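Local coordinates for protein ferritin (Pseudo-nitzschia multiseries, PDB 4IWK) that probably oxidises ferrous iron with dioxygen and stores it as ferric hydroxide in a soluble, non-toxic form inside a 24-subunit shell, at residues 11-16 / 65-70; 20-25 / 89-94. One frame throughout, in Å; residues are numbered along the deposited sequence. Where two conformers were deposited one is given.

In the fold
Interactions 1 and 2 both use helix 3-32, which presents different faces to them: in interaction 1 residues 11-16 meet the long loop after helix 36-62, and in interaction 2 residues 20-25 pack against helix 84-111. Their centres lie 18 Å apart, yet they touch where Gln15 NE2 comes within 4.2 Å of Leu94 CD1. The iron sites of the four-helix bundle lie close to both. Glu16, in interaction 1, binds a ferric ion 2.0 Å from its OE1, together with Glu49 and His52, whereas Tyr23, in interaction 2, stands about 4 Å, side chain to ion, from a bound iron. Both contacts also border a second subunit.

Interaction 1: residues 11-16 / 65-70; sequences RQVTQE and IPIELQ. With FE (Fe (III) ion), chain G.
Arg11 only skirts Gln70, its CA lying 4.1 Å from the amide oxygen OE1. One residue on, Gln12 faces the bundle interior, where its NE2 gives a hydrogen bond of 2.9 Å to OE2 of Glu16 while its OE1 bonds to Ser101 of helix 84-111. Val13 turns to the loop: CG2 meets CD1 of Ile67 tip to tip at 4.1 Å, and CG1 reaches CD2 of Leu69. In this way the long connection of the ferritin fold, which joins helix 36-62 to helix 84-111, is laid along the outside of helix 3-32; Ile67 and Leu69 also pack on Ile28 and Leu24 of a second subunit. Thr14 makes the polar link. Its OG1, beside the backbone N (chi1 -54°), donates to OE1 of Gln70 over a short 2.5 Å, arriving in the carbonyl plane on a lone pair, with the two side chains crossing at about a right angle. Water 1 donates to the same OG1 and accepts from Gln70 N at 2.9 Å, so the loop is held at Gln70 through both side chain and backbone. A valine in place of Thr14 would probably leave Gln70 OE1 without this donor and the water without its acceptor, setting the amide free to turn. Glu16, bent at chi2 (-60°), binds the ferric ion through OE1 at 2.0 Å, and its OE2 accepts from iron-bound water 2.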
loop_
_atom_site.group_PDB
_atom_site.type_symbol
_atom_site.label_atom_id
_atom_site.label_comp_id
_atom_site.label_asym_id
_atom_site.label_seq_id
_atom_site.Cartn_x
_atom_site.Cartn_y
_atom_site.Cartn_z
ATOM N N ARG A 11 -35.227 -12.945 43.404
ATOM C CA ARG A 11 -34.252 -13.820 44.067
ATOM C C ARG A 11 -33.054 -14.188 43.112
ATOM O O ARG A 11 -31.960 -14.505 43.550
ATOM C CB ARG A 11 -34.874 -15.093 44.643
ATOM C CG ARG A 11 -35.614 -14.913 45.967
ATOM C CD ARG A 11 -36.794 -15.879 46.007
ATOM N NE ARG A 11 -37.036 -16.471 47.310
ATOM C CZ ARG A 11 -36.956 -17.776 47.564
ATOM N NH1 ARG A 11 -36.655 -18.647 46.596
ATOM N NH2 ARG A 11 -37.185 -18.224 48.794
ATOM N N GLN A 12 -33.343 -14.286 41.815
ATOM C CA GLN A 12 -32.305 -14.757 40.881
ATOM C C GLN A 12 -31.206 -13.660 40.846
ATOM O O GLN A 12 -29.979 -13.993 40.773
ATOM C CB GLN A 12 -32.812 -15.014 39.429
ATOM C CG GLN A 12 -31.740 -15.667 38.561
ATOM C CD GLN A 12 -31.350 -17.054 39.099
ATOM O OE1 GLN A 12 -32.201 -17.739 39.686
ATOM N NE2 GLN A 12 -30.114 -17.459 38.944
ATOM N N VAL A 13 -31.606 -12.397 40.841
ATOM C CA VAL A 13 -30.614 -11.318 40.849
ATOM C C VAL A 13 -29.785 -11.446 42.102
ATOM O O VAL A 13 -28.545 -11.369 42.052
ATOM C CB VAL A 13 -31.271 -9.913 40.850
ATOM C CG1 VAL A 13 -30.222 -8.816 41.038
ATOM C CG2 VAL A 13 -32.060 -9.686 39.540
ATOM N N THR A 14 -30.459 -11.632 43.243
ATOM C CA THR A 14 -29.690 -11.843 44.476
ATOM C C THR A 14 -28.712 -13.026 44.406
ATOM O O THR A 14 -27.558 -12.907 44.855
ATOM C CB THR A 14 -30.635 -12.084 45.662
ATOM O OG1 THR A 14 -31.532 -11.000 45.685
ATOM C CG2 THR A 14 -29.814 -12.109 47.022
ATOM N N GLN A 15 -29.136 -14.148 43.777
ATOM C CA GLN A 15 -28.287 -15.326 43.748
ATOM C C GLN A 15 -27.042 -15.033 42.843
ATOM O O GLN A 15 -25.916 -15.493 43.176
ATOM C CB GLN A 15 -29.128 -16.476 43.184
ATOM C CG GLN A 15 -28.292 -17.787 42.998
ATOM C CD GLN A 15 -27.695 -18.298 44.323
ATOM O OE1 GLN A 15 -28.278 -18.078 45.401
ATOM N NE2 GLN A 15 -26.504 -18.901 44.270
ATOM N N GLU A 16 -27.252 -14.284 41.729
ATOM C CA GLU A 16 -26.082 -14.040 40.820
ATOM C C GLU A 16 -25.118 -13.118 41.573
ATOM O O GLU A 16 -23.880 -13.374 41.518
ATOM C CB GLU A 16 -26.513 -13.303 39.541
ATOM C CG GLU A 16 -27.456 -14.213 38.664
ATOM C CD GLU A 16 -26.920 -15.520 38.172
ATOM O OE1 GLU A 16 -25.696 -15.646 38.137
ATOM O OE2 GLU A 16 -27.747 -16.377 37.768
ATOM N N ILE A 65 -41.034 -6.050 35.620
ATOM C CA ILE A 65 -40.924 -6.898 36.785
ATOM C C ILE A 65 -40.188 -5.995 37.824
ATOM O O ILE A 65 -39.038 -5.682 37.634
ATOM C CB ILE A 65 -40.134 -8.183 36.467
ATOM C CG1 ILE A 65 -40.954 -9.071 35.473
ATOM C CG2 ILE A 65 -39.824 -8.970 37.763
ATOM C CD1 ILE A 65 -40.163 -10.279 34.919
ATOM N N PRO A 66 -40.806 -5.668 38.929
ATOM C CA PRO A 66 -40.131 -4.650 39.759
ATOM C C PRO A 66 -38.959 -5.321 40.505
ATOM O O PRO A 66 -39.077 -6.435 41.004
ATOM C CB PRO A 66 -41.252 -4.220 40.736
ATOM C CG PRO A 66 -42.537 -4.627 40.090
ATOM C CD PRO A 66 -42.229 -5.895 39.319
ATOM N N ILE A 67 -37.817 -4.674 40.556
ATOM C CA ILE A 67 -36.660 -5.228 41.203
ATOM C C ILE A 67 -36.477 -4.451 42.516
ATOM O O ILE A 67 -36.463 -3.240 42.428
ATOM C CB ILE A 67 -35.374 -5.035 40.322
ATOM C CG1 ILE A 67 -35.439 -5.946 39.072
ATOM C CG2 ILE A 67 -34.114 -5.396 41.094
ATOM C CD1 ILE A 67 -35.463 -7.468 39.388
ATOM N N GLU A 68 -36.383 -5.155 43.621
ATOM C CA GLU A 68 -35.934 -4.589 44.906
ATOM C C GLU A 68 -34.630 -5.332 45.223
ATOM O O GLU A 68 -34.640 -6.534 45.481
ATOM C CB GLU A 68 -36.989 -4.886 45.963
ATOM C CG GLU A 68 -37.361 -3.632 46.703
ATOM C CD GLU A 68 -38.450 -2.848 45.970
ATOM O OE1 GLU A 68 -39.597 -3.348 45.847
ATOM O OE2 GLU A 68 -38.163 -1.731 45.527
ATOM N N LEU A 69 -33.519 -4.561 45.180
ATOM C CA LEU A 69 -32.201 -5.127 45.452
ATOM C C LEU A 69 -32.069 -5.526 46.895
ATOM O O LEU A 69 -32.415 -4.728 47.771
ATOM C CB LEU A 69 -31.080 -4.109 45.067
ATOM C CG LEU A 69 -30.900 -3.713 43.577
ATOM C CD1 LEU A 69 -29.732 -2.727 43.420
ATOM C CD2 LEU A 69 -30.605 -5.021 42.801
ATOM N N GLN A 70 -31.726 -6.757 47.122
ATOM C CA GLN A 70 -31.552 -7.292 48.479
ATOM C C GLN A 70 -30.094 -7.176 48.902
ATOM O O GLN A 70 -29.141 -6.903 48.076
ATOM C CB GLN A 70 -31.977 -8.757 48.630
ATOM C CG GLN A 70 -33.380 -9.030 48.000
ATOM C CD GLN A 70 -33.792 -10.525 48.109
ATOM O OE1 GLN A 70 -33.427 -11.459 47.297
ATOM N NE2 GLN A 70 -34.604 -10.778 49.157
HETATM FE FE FE G . -24.560 -17.017 37.210
HETATM O O HOH W 1 -31.203 -8.366 44.800
HETATM O O HOH W 2 -26.242 -18.079 36.651
HETATM O O HOH W 3 -23.415 -18.735 36.741
#

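Interaction 2: residues 20-25 / 89-94; sequences SQVYLS and QSILEL
Tyr23 and Ile91 form the aromatic part of this contact. CD1 of Ile91 sits over one face of the phenol ring, 4.2 Å from its centroid and 28° off the ring normal, a CH-pi contact. The other branch, CG2, lies by the phenol end, 3.4 Å from CE2 and 3.3 Å from OH of Tyr23, so the two methyls of one isoleucine brace the ring at different points. Leu94 approaches the ring obliquely, its CD2 coming to 3.7 Å from CE1 of Tyr23.

The aliphatic packing centres on Val22. Its CG1, anti to the backbone N (chi1 173°), meets CD2 of Leu94 at 3.8 Å and CD1 of Ile91 at 4.1 Å, with the valine sliding past both side chains in opposite directions. That leucine methyl thus touches Val22 and Tyr23 together.

No hydrogen bond joins the two segments; the polar bonds lie within or beyond them. Gln89 NE2 donates to Glu93 OE2 on the far side of its own helix. The phenol OH of Tyr23 hydrogen-bonds to OE2 of Glu95, an iron ligand in this model, which ties the packing to the ferroxidase site.

The axes of segments 20-25 and 89-94 run nearly antiparallel, at 172°, with a closest approach of 10.8 Å, as parts of two members of the ferritin four-helix bundle. Helix 36-62 adds Met42, Glu45 and Glu49 around Tyr23, and helix 115-145 brings Ile135 against Tyr23 and Leu92.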
loop_
_atom_site.group_PDB
_atom_site.type_symbol
_atom_site.label_atom_id
_atom_site.label_comp_id
_atom_site.label_asym_id
_atom_site.label_seq_id
_atom_site.Cartn_x
_atom_site.Cartn_y
_atom_site.Cartn_z
ATOM N N SER A 20 -21.303 -13.795 42.720
ATOM C CA SER A 20 -20.185 -12.891 42.408
ATOM C C SER A 20 -19.286 -12.676 43.632
ATOM O O SER A 20 -18.045 -12.668 43.528
ATOM C CB SER A 20 -20.777 -11.572 41.923
ATOM O OG SER A 20 -19.696 -10.708 41.587
ATOM N N GLN A 21 -19.943 -12.487 44.792
ATOM C CA GLN A 21 -19.172 -12.214 46.036
ATOM C C GLN A 21 -18.458 -13.456 46.504
ATOM O O GLN A 21 -17.336 -13.392 47.068
ATOM C CB GLN A 21 -20.133 -11.699 47.180
ATOM C CG GLN A 21 -20.571 -10.263 46.939
ATOM C CD GLN A 21 -19.327 -9.327 47.145
ATOM O OE1 GLN A 21 -18.680 -9.024 46.137
ATOM N NE2 GLN A 21 -19.006 -8.947 48.389
ATOM N N VAL A 22 -19.090 -14.644 46.347
ATOM C CA VAL A 22 -18.394 -15.871 46.706
ATOM C C VAL A 22 -17.118 -16.091 45.819
ATOM O O VAL A 22 -16.017 -16.474 46.323
ATOM C CB VAL A 22 -19.362 -17.064 46.605
ATOM C CG1 VAL A 22 -18.559 -18.393 46.824
ATOM C CG2 VAL A 22 -20.480 -16.940 47.720
ATOM N N TYR A 23 -17.262 -15.860 44.523
ATOM C CA TYR A 23 -16.056 -15.933 43.651
ATOM C C TYR A 23 -15.029 -14.934 44.070
ATOM O O TYR A 23 -13.835 -15.288 44.053
ATOM C CB TYR A 23 -16.526 -15.665 42.182
ATOM C CG TYR A 23 -16.972 -16.953 41.513
ATOM C CD1 TYR A 23 -18.255 -17.103 40.996
ATOM C CD2 TYR A 23 -16.015 -17.912 41.173
ATOM C CE1 TYR A 23 -18.662 -18.291 40.308
ATOM C CE2 TYR A 23 -16.362 -19.072 40.457
ATOM C CZ TYR A 23 -17.668 -19.228 40.020
ATOM O OH TYR A 23 -18.070 -20.334 39.287
ATOM N N LEU A 24 -15.444 -13.715 44.522
ATOM C CA LEU A 24 -14.418 -12.756 44.910
ATOM C C LEU A 24 -13.762 -13.301 46.201
ATOM O O LEU A 24 -12.532 -13.223 46.346
ATOM C CB LEU A 24 -15.081 -11.396 45.211
ATOM C CG LEU A 24 -14.121 -10.342 45.772
ATOM C CD1 LEU A 24 -13.045 -10.080 44.677
ATOM C CD2 LEU A 24 -14.860 -9.031 46.034
ATOM N N SER A 25 -14.545 -13.857 47.140
ATOM C CA SER A 25 -13.943 -14.466 48.335
ATOM C C SER A 25 -12.922 -15.592 47.981
ATOM O O SER A 25 -11.842 -15.662 48.607
ATOM C CB SER A 25 -15.034 -14.983 49.297
ATOM O OG SER A 25 -15.615 -16.215 48.876
ATOM N N GLN A 89 -14.437 -27.105 45.501
ATOM C CA GLN A 89 -15.662 -27.827 45.866
ATOM C C GLN A 89 -16.797 -26.864 46.263
ATOM O O GLN A 89 -17.964 -27.009 45.849
ATOM C CB GLN A 89 -15.314 -28.814 47.052
ATOM C CG GLN A 89 -16.619 -29.432 47.655
ATOM C CD GLN A 89 -17.255 -30.479 46.685
ATOM O OE1 GLN A 89 -16.518 -31.202 46.037
ATOM N NE2 GLN A 89 -18.599 -30.498 46.549
ATOM N N SER A 90 -16.430 -25.808 46.985
ATOM C CA SER A 90 -17.454 -24.772 47.264
ATOM C C SER A 90 -17.940 -24.067 45.988
ATOM O O SER A 90 -19.149 -23.733 45.914
ATOM C CB SER A 90 -16.893 -23.705 48.210
ATOM O OG SER A 90 -16.720 -24.273 49.536
ATOM N N ILE A 91 -17.045 -23.845 45.024
ATOM C CA ILE A 91 -17.463 -23.152 43.783
ATOM C C ILE A 91 -18.372 -24.134 43.001
ATOM O O ILE A 91 -19.370 -23.712 42.409
ATOM C CB ILE A 91 -16.259 -22.779 42.964
ATOM C CG1 ILE A 91 -15.453 -21.716 43.760
ATOM C CG2 ILE A 91 -16.617 -22.298 41.573
ATOM C CD1 ILE A 91 -16.297 -20.518 44.082
ATOM N N LEU A 92 -18.063 -25.418 42.997
ATOM C CA LEU A 92 -19.005 -26.379 42.319
ATOM C C LEU A 92 -20.379 -26.309 42.945
ATOM O O LEU A 92 -21.405 -26.172 42.239
ATOM C CB LEU A 92 -18.427 -27.799 42.455
ATOM C CG LEU A 92 -19.438 -28.821 41.801
ATOM C CD1 LEU A 92 -19.594 -28.620 40.313
ATOM C CD2 LEU A 92 -18.891 -30.211 42.130
ATOM N N GLU A 93 -20.448 -26.345 44.260
ATOM C CA GLU A 93 -21.719 -26.234 44.973
ATOM C C GLU A 93 -22.456 -24.943 44.664
ATOM O O GLU A 93 -23.673 -24.976 44.549
ATOM C CB GLU A 93 -21.471 -26.387 46.456
ATOM C CG GLU A 93 -21.144 -27.828 46.795
ATOM C CD GLU A 93 -20.611 -27.960 48.208
ATOM O OE1 GLU A 93 -20.820 -27.060 48.985
ATOM O OE2 GLU A 93 -19.982 -28.968 48.548
ATOM N N LEU A 94 -21.689 -23.809 44.607
ATOM C CA LEU A 94 -22.263 -22.500 44.269
ATOM C C LEU A 94 -22.944 -22.601 42.868
ATOM O O LEU A 94 -24.092 -22.108 42.686
ATOM C CB LEU A 94 -21.139 -21.473 44.209
ATOM C CG LEU A 94 -21.561 -20.040 43.804
ATOM C CD1 LEU A 94 -22.421 -19.414 44.907
ATOM C CD2 LEU A 94 -20.271 -19.246 43.513
#